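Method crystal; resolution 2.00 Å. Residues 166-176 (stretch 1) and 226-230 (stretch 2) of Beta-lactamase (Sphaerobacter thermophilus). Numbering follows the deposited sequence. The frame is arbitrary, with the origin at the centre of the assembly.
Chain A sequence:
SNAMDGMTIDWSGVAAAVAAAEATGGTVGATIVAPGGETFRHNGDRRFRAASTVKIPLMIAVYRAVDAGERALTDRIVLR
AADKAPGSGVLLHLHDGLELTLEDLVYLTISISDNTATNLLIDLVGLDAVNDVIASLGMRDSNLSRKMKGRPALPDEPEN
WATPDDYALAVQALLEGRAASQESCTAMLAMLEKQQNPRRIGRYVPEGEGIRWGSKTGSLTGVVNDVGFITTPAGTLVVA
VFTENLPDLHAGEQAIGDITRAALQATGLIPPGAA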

ATOM      1  N   ASP A 166       9.857  -2.429   5.628  1.00 19.14           N
ATOM      2  CA  ASP A 166       8.948  -1.703   6.510  1.00 24.04           C
ATOM      3  C   ASP A 166       7.483  -1.929   6.135  1.00 25.04           C
ATOM      4  O   ASP A 166       6.633  -2.103   7.003  1.00 19.58           O
ATOM      5  CB  ASP A 166       9.244  -0.199   6.472  1.00 18.87           C
ATOM      6  CG  ASP A 166      10.470   0.182   7.307  1.00 27.95           C
ATOM      7  OD1 ASP A 166      11.138  -0.734   7.852  1.00 22.28           O
ATOM      8  OD2 ASP A 166      10.778   1.396   7.396  1.00 22.67           O
ATOM      9  N   TYR A 167       7.182  -1.907   4.842  1.00 19.79           N
ATOM     10  CA  TYR A 167       5.791  -2.045   4.417  1.00 22.04           C
ATOM     11  C   TYR A 167       5.272  -3.474   4.542  1.00 23.03           C
ATOM     12  O   TYR A 167       4.075  -3.692   4.731  1.00 23.69           O
ATOM     13  CB  TYR A 167       5.553  -1.395   3.034  1.00 17.12           C
ATOM     14  CG  TYR A 167       5.272   0.071   3.262  1.00 21.29           C
ATOM     15  CD1 TYR A 167       3.971   0.537   3.298  1.00 20.88           C
ATOM     16  CD2 TYR A 167       6.305   0.963   3.563  1.00 19.64           C
ATOM     17  CE1 TYR A 167       3.684   1.862   3.563  1.00 22.36           C
ATOM     18  CE2 TYR A 167       6.029   2.308   3.846  1.00 21.86           C
ATOM     19  CZ  TYR A 167       4.704   2.742   3.846  1.00 24.86           C
ATOM     20  OH  TYR A 167       4.380   4.058   4.107  1.00 21.97           O
ATOM     21  N   ALA A 168       6.178  -4.448   4.502  1.00 20.71           N
ATOM     22  CA  ALA A 168       5.780  -5.812   4.806  1.00 21.36           C
ATOM     23  C   ALA A 168       5.402  -5.917   6.296  1.00 26.07           C
ATOM     24  O   ALA A 168       4.403  -6.548   6.641  1.00 22.22           O
ATOM     25  CB  ALA A 168       6.882  -6.808   4.426  1.00 19.86           C
ATOM     26  N   LEU A 169       6.168  -5.269   7.177  1.00 23.15           N
ATOM     27  CA  LEU A 169       5.799  -5.270   8.597  1.00 21.48           C
ATOM     28  C   LEU A 169       4.404  -4.684   8.785  1.00 20.59           C
ATOM     29  O   LEU A 169       3.623  -5.163   9.607  1.00 26.80           O
ATOM     30  CB  LEU A 169       6.789  -4.465   9.446  1.00 23.19           C
ATOM     31  CG  LEU A 169       8.223  -4.969   9.505  1.00 23.88           C
ATOM     32  CD1 LEU A 169       9.112  -3.957  10.236  1.00 29.99           C
ATOM     33  CD2 LEU A 169       8.277  -6.359  10.176  1.00 28.07           C
ATOM     34  N   ALA A 170       4.100  -3.637   8.032  1.00 20.20           N
ATOM     35  CA  ALA A 170       2.807  -2.966   8.169  1.00 23.85           C
ATOM     36  C   ALA A 170       1.666  -3.917   7.842  1.00 24.89           C
ATOM     37  O   ALA A 170       0.682  -3.999   8.577  1.00 20.22           O
ATOM     38  CB  ALA A 170       2.739  -1.719   7.268  1.00 19.73           C
ATOM     39  N   VAL A 171       1.784  -4.617   6.721  1.00 20.72           N
ATOM     40  CA  VAL A 171       0.747  -5.571   6.331  1.00 22.41           C
ATOM     41  C   VAL A 171       0.666  -6.712   7.339  1.00 24.31           C
ATOM     42  O   VAL A 171      -0.423  -7.160   7.686  1.00 27.44           O
ATOM     43  CB  VAL A 171       0.999  -6.148   4.909  1.00 27.05           C
ATOM     44  CG1 VAL A 171      -0.034  -7.221   4.556  1.00 23.31           C
ATOM     45  CG2 VAL A 171       0.998  -5.031   3.867  1.00 25.48           C
ATOM     46  N   GLN A 172       1.812  -7.190   7.819  1.00 21.71           N
ATOM     47  CA  GLN A 172       1.776  -8.273   8.805  1.00 23.80           C
ATOM     48  C   GLN A 172       1.054  -7.845  10.069  1.00 23.39           C
ATOM     49  O   GLN A 172       0.312  -8.632  10.669  1.00 22.84           O
ATOM     50  CB  GLN A 172       3.182  -8.782   9.150  1.00 25.05           C
ATOM     51  CG  GLN A 172       3.845  -9.569   8.032  1.00 25.63           C
ATOM     52  CD  GLN A 172       5.259  -9.982   8.400  1.00 30.29           C
ATOM     53  OE1 GLN A 172       6.123  -9.139   8.638  1.00 30.25           O
ATOM     54  NE2 GLN A 172       5.493 -11.280   8.468  1.00 24.12           N
ATOM     55  N   ALA A 173       1.262  -6.596  10.474  1.00 23.62           N
ATOM     56  CA  ALA A 173       0.606  -6.102  11.675  1.00 25.93           C
ATOM     57  C   ALA A 173      -0.918  -6.133  11.501  1.00 25.16           C
ATOM     58  O   ALA A 173      -1.640  -6.500  12.424  1.00 27.60           O
ATOM     59  CB  ALA A 173       1.094  -4.687  12.020  1.00 25.38           C
ATOM     60  N   LEU A 174      -1.402  -5.752  10.320  1.00 28.09           N
ATOM     61  CA  LEU A 174      -2.844  -5.796  10.069  1.00 28.97           C
ATOM     62  C   LEU A 174      -3.351  -7.233  10.129  1.00 28.97           C
ATOM     63  O   LEU A 174      -4.359  -7.513  10.767  1.00 26.84           O
ATOM     64  CB  LEU A 174      -3.195  -5.174   8.715  1.00 25.98           C
ATOM     65  CG  LEU A 174      -3.027  -3.650   8.600  1.00 29.01           C
ATOM     66  CD1 LEU A 174      -3.158  -3.192   7.154  1.00 25.90           C
ATOM     67  CD2 LEU A 174      -4.046  -2.923   9.474  1.00 28.53           C
ATOM     68  N   LEU A 175      -2.647  -8.141   9.454  1.00 25.85           N
ATOM     69  CA  LEU A 175      -3.060  -9.546   9.398  1.00 28.28           C
ATOM     70  C   LEU A 175      -3.054 -10.233  10.769  1.00 32.53           C
ATOM     71  O   LEU A 175      -3.787 -11.192  10.991  1.00 33.53           O
ATOM     72  CB  LEU A 175      -2.155 -10.322   8.431  1.00 28.71           C
ATOM     73  CG  LEU A 175      -2.291  -9.922   6.958  1.00 24.19           C
ATOM     74  CD1 LEU A 175      -1.188 -10.544   6.129  1.00 27.62           C
ATOM     75  CD2 LEU A 175      -3.650 -10.358   6.432  1.00 26.66           C
ATOM     76  N   GLU A 176      -2.217  -9.749  11.680  1.00 30.44           N
ATOM     77  CA  GLU A 176      -2.067 -10.389  12.979  1.00 30.21           C
ATOM     78  C   GLU A 176      -2.865  -9.684  14.071  1.00 35.65           C
ATOM     79  O   GLU A 176      -2.818 -10.087  15.226  1.00 42.59           O
ATOM     80  CB  GLU A 176      -0.582 -10.462  13.362  1.00 34.35           C
ATOM     81  CG  GLU A 176       0.258 -11.301  12.395  1.00 40.30           C
ATOM     82  CD  GLU A 176       1.769 -11.142  12.608  1.00 45.13           C
ATOM     83  OE1 GLU A 176       2.545 -11.623  11.755  1.00 47.22           O
ATOM     84  OE2 GLU A 176       2.181 -10.539  13.621  1.00 48.83           O
ATOM     85  N   ASP A 226       3.235  -1.327  -5.125  1.00 19.10           N
ATOM     86  CA  ASP A 226       2.010  -1.953  -4.612  1.00 20.20           C
ATOM     87  C   ASP A 226       2.348  -2.734  -3.337  1.00 21.88           C
ATOM     88  O   ASP A 226       3.350  -3.444  -3.279  1.00 20.29           O
ATOM     89  CB  ASP A 226       1.353  -2.850  -5.671  1.00 16.17           C
ATOM     90  CG  ASP A 226      -0.155  -3.043  -5.441  1.00 24.28           C
ATOM     91  OD1 ASP A 226      -0.738  -2.351  -4.572  1.00 23.82           O
ATOM     92  OD2 ASP A 226      -0.756  -3.894  -6.134  1.00 23.09           O
ATOM     93  N   VAL A 227       1.532  -2.570  -2.307  1.00 17.12           N
ATOM     94  CA  VAL A 227       1.792  -3.202  -1.019  1.00 21.41           C
ATOM     95  C   VAL A 227       0.519  -3.867  -0.553  1.00 22.18           C
ATOM     96  O   VAL A 227      -0.511  -3.209  -0.440  1.00 20.56           O
ATOM     97  CB  VAL A 227       2.204  -2.155   0.049  1.00 16.21           C
ATOM     98  CG1 VAL A 227       2.218  -2.804   1.452  1.00 16.15           C
ATOM     99  CG2 VAL A 227       3.553  -1.524  -0.297  1.00 18.13           C
ATOM    100  N   GLY A 228       0.554  -5.171  -0.301  1.00 16.29           N
ATOM    101  CA  GLY A 228      -0.675  -5.822   0.122  1.00 19.56           C
ATOM    102  C   GLY A 228      -0.562  -7.286   0.485  1.00 24.99           C
ATOM    103  O   GLY A 228       0.511  -7.763   0.861  1.00 20.39           O
ATOM    104  N   PHE A 229      -1.678  -8.003   0.372  1.00 21.15           N
ATOM    105  CA  PHE A 229      -1.708  -9.390   0.770  1.00 23.50           C
ATOM    106  C   PHE A 229      -2.594 -10.192  -0.168  1.00 22.86           C
ATOM    107  O   PHE A 229      -3.502  -9.660  -0.805  1.00 24.57           O
ATOM    108  CB  PHE A 229      -2.261  -9.513   2.192  1.00 19.11           C
ATOM    109  CG  PHE A 229      -3.704  -9.137   2.296  1.00 25.97           C
ATOM    110  CD1 PHE A 229      -4.695 -10.108   2.219  1.00 30.60           C
ATOM    111  CD2 PHE A 229      -4.080  -7.805   2.436  1.00 23.37           C
ATOM    112  CE1 PHE A 229      -6.038  -9.763   2.306  1.00 30.15           C
ATOM    113  CE2 PHE A 229      -5.427  -7.453   2.526  1.00 24.12           C
ATOM    114  CZ  PHE A 229      -6.402  -8.427   2.447  1.00 29.01           C
ATOM    115  N   ILE A 230      -2.320 -11.483  -0.235  1.00 23.88           N
ATOM    116  CA  ILE A 230      -3.202 -12.413  -0.924  1.00 24.64           C
ATOM    117  C   ILE A 230      -3.483 -13.594  -0.003  1.00 23.82           C
ATOM    118  O   ILE A 230      -2.559 -14.231   0.509  1.00 22.10           O
ATOM    119  CB  ILE A 230      -2.598 -12.902  -2.246  1.00 25.58           C
ATOM    120  CG1 ILE A 230      -2.390 -11.723  -3.196  1.00 27.41           C
ATOM    121  CG2 ILE A 230      -3.501 -13.938  -2.892  1.00 22.78           C
ATOM    122  CD1 ILE A 230      -1.475 -12.042  -4.334  1.00 26.96           C
TER

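The helix of stretch 1 packs across the strand of stretch 2 through van der Waals contacts, mostly between apolar side chains; no hydrogen bond links the two. Their N-to-C directions differ by 36°, and the axes approach to 8.3 Å, close enough for side chains of modest size to fill the space between them. The contact buries 262 Å², both sides summed, and rests on Y167, V171 and L175, spaced four residues apart so that successive turns of the helix meet the strand. Y167, V171, V227, G228 and F229 are all buried.

At the start of stretch 1, D166 lies out of reach of the strand. Y167 makes the first contact. Y167 CB lies 3.9 Å from V227 CG2, and Y167 O is also 3.9 Å from V227 CG1, so backbone and side chain both lean on the same valine. That O accepts the helical hydrogen bond from V171 N (V171 N to Y167 O, 3.2 Å), which satisfies it without help from the strand. The tyrosine ring, with chi1 at -86°, meets V227 CG2 obliquely, so Y167 offers the valine both its apolar CB and its ring. V227, in the t rotamer, has the largest area covered by the other stretch, 64 Å²; its CG1 touches both Y167 and V171, while its CG2 packs against Y167.

A168 points away from the strand. A170 points toward it, but its methyl is too short to make contact.

V171 occupies the centre of the contact, where V171 CA lies 6.4 Å from G228 CA. With chi1 in the t rotamer, V171 CG2 sits 3.5 Å from V227 CG1, the closest approach between the stretches, and V171 CG1 lies 4.0 Å from F229 CB; both methyls also contact G228, V171 CG1 at 3.8 Å and V171 CG2 at 4.1 Å from G228 O. The branched side chain thus spans the strand from V227 to F229. Between these two, whose CA-to-CB bonds point toward the helix, G228 offers only backbone; a CB there would point away, as expected from the alternation of a strand.

L174 points toward the strand but stays beyond contact.

L175, one turn after V171, closes the contact. Its m,t rotamer places L175 CD1 4.2 Å from F229 CB, and CD2 approaches the phenylalanine ring obliquely. The longer leucine side chain suits this end, where it reaches F229 while remaining partly exposed. F229 is in the p rotamer; its CB touches V171 and L175, and its ring also meets L175. Beyond this point E176 is exposed and makes no contact with the strand.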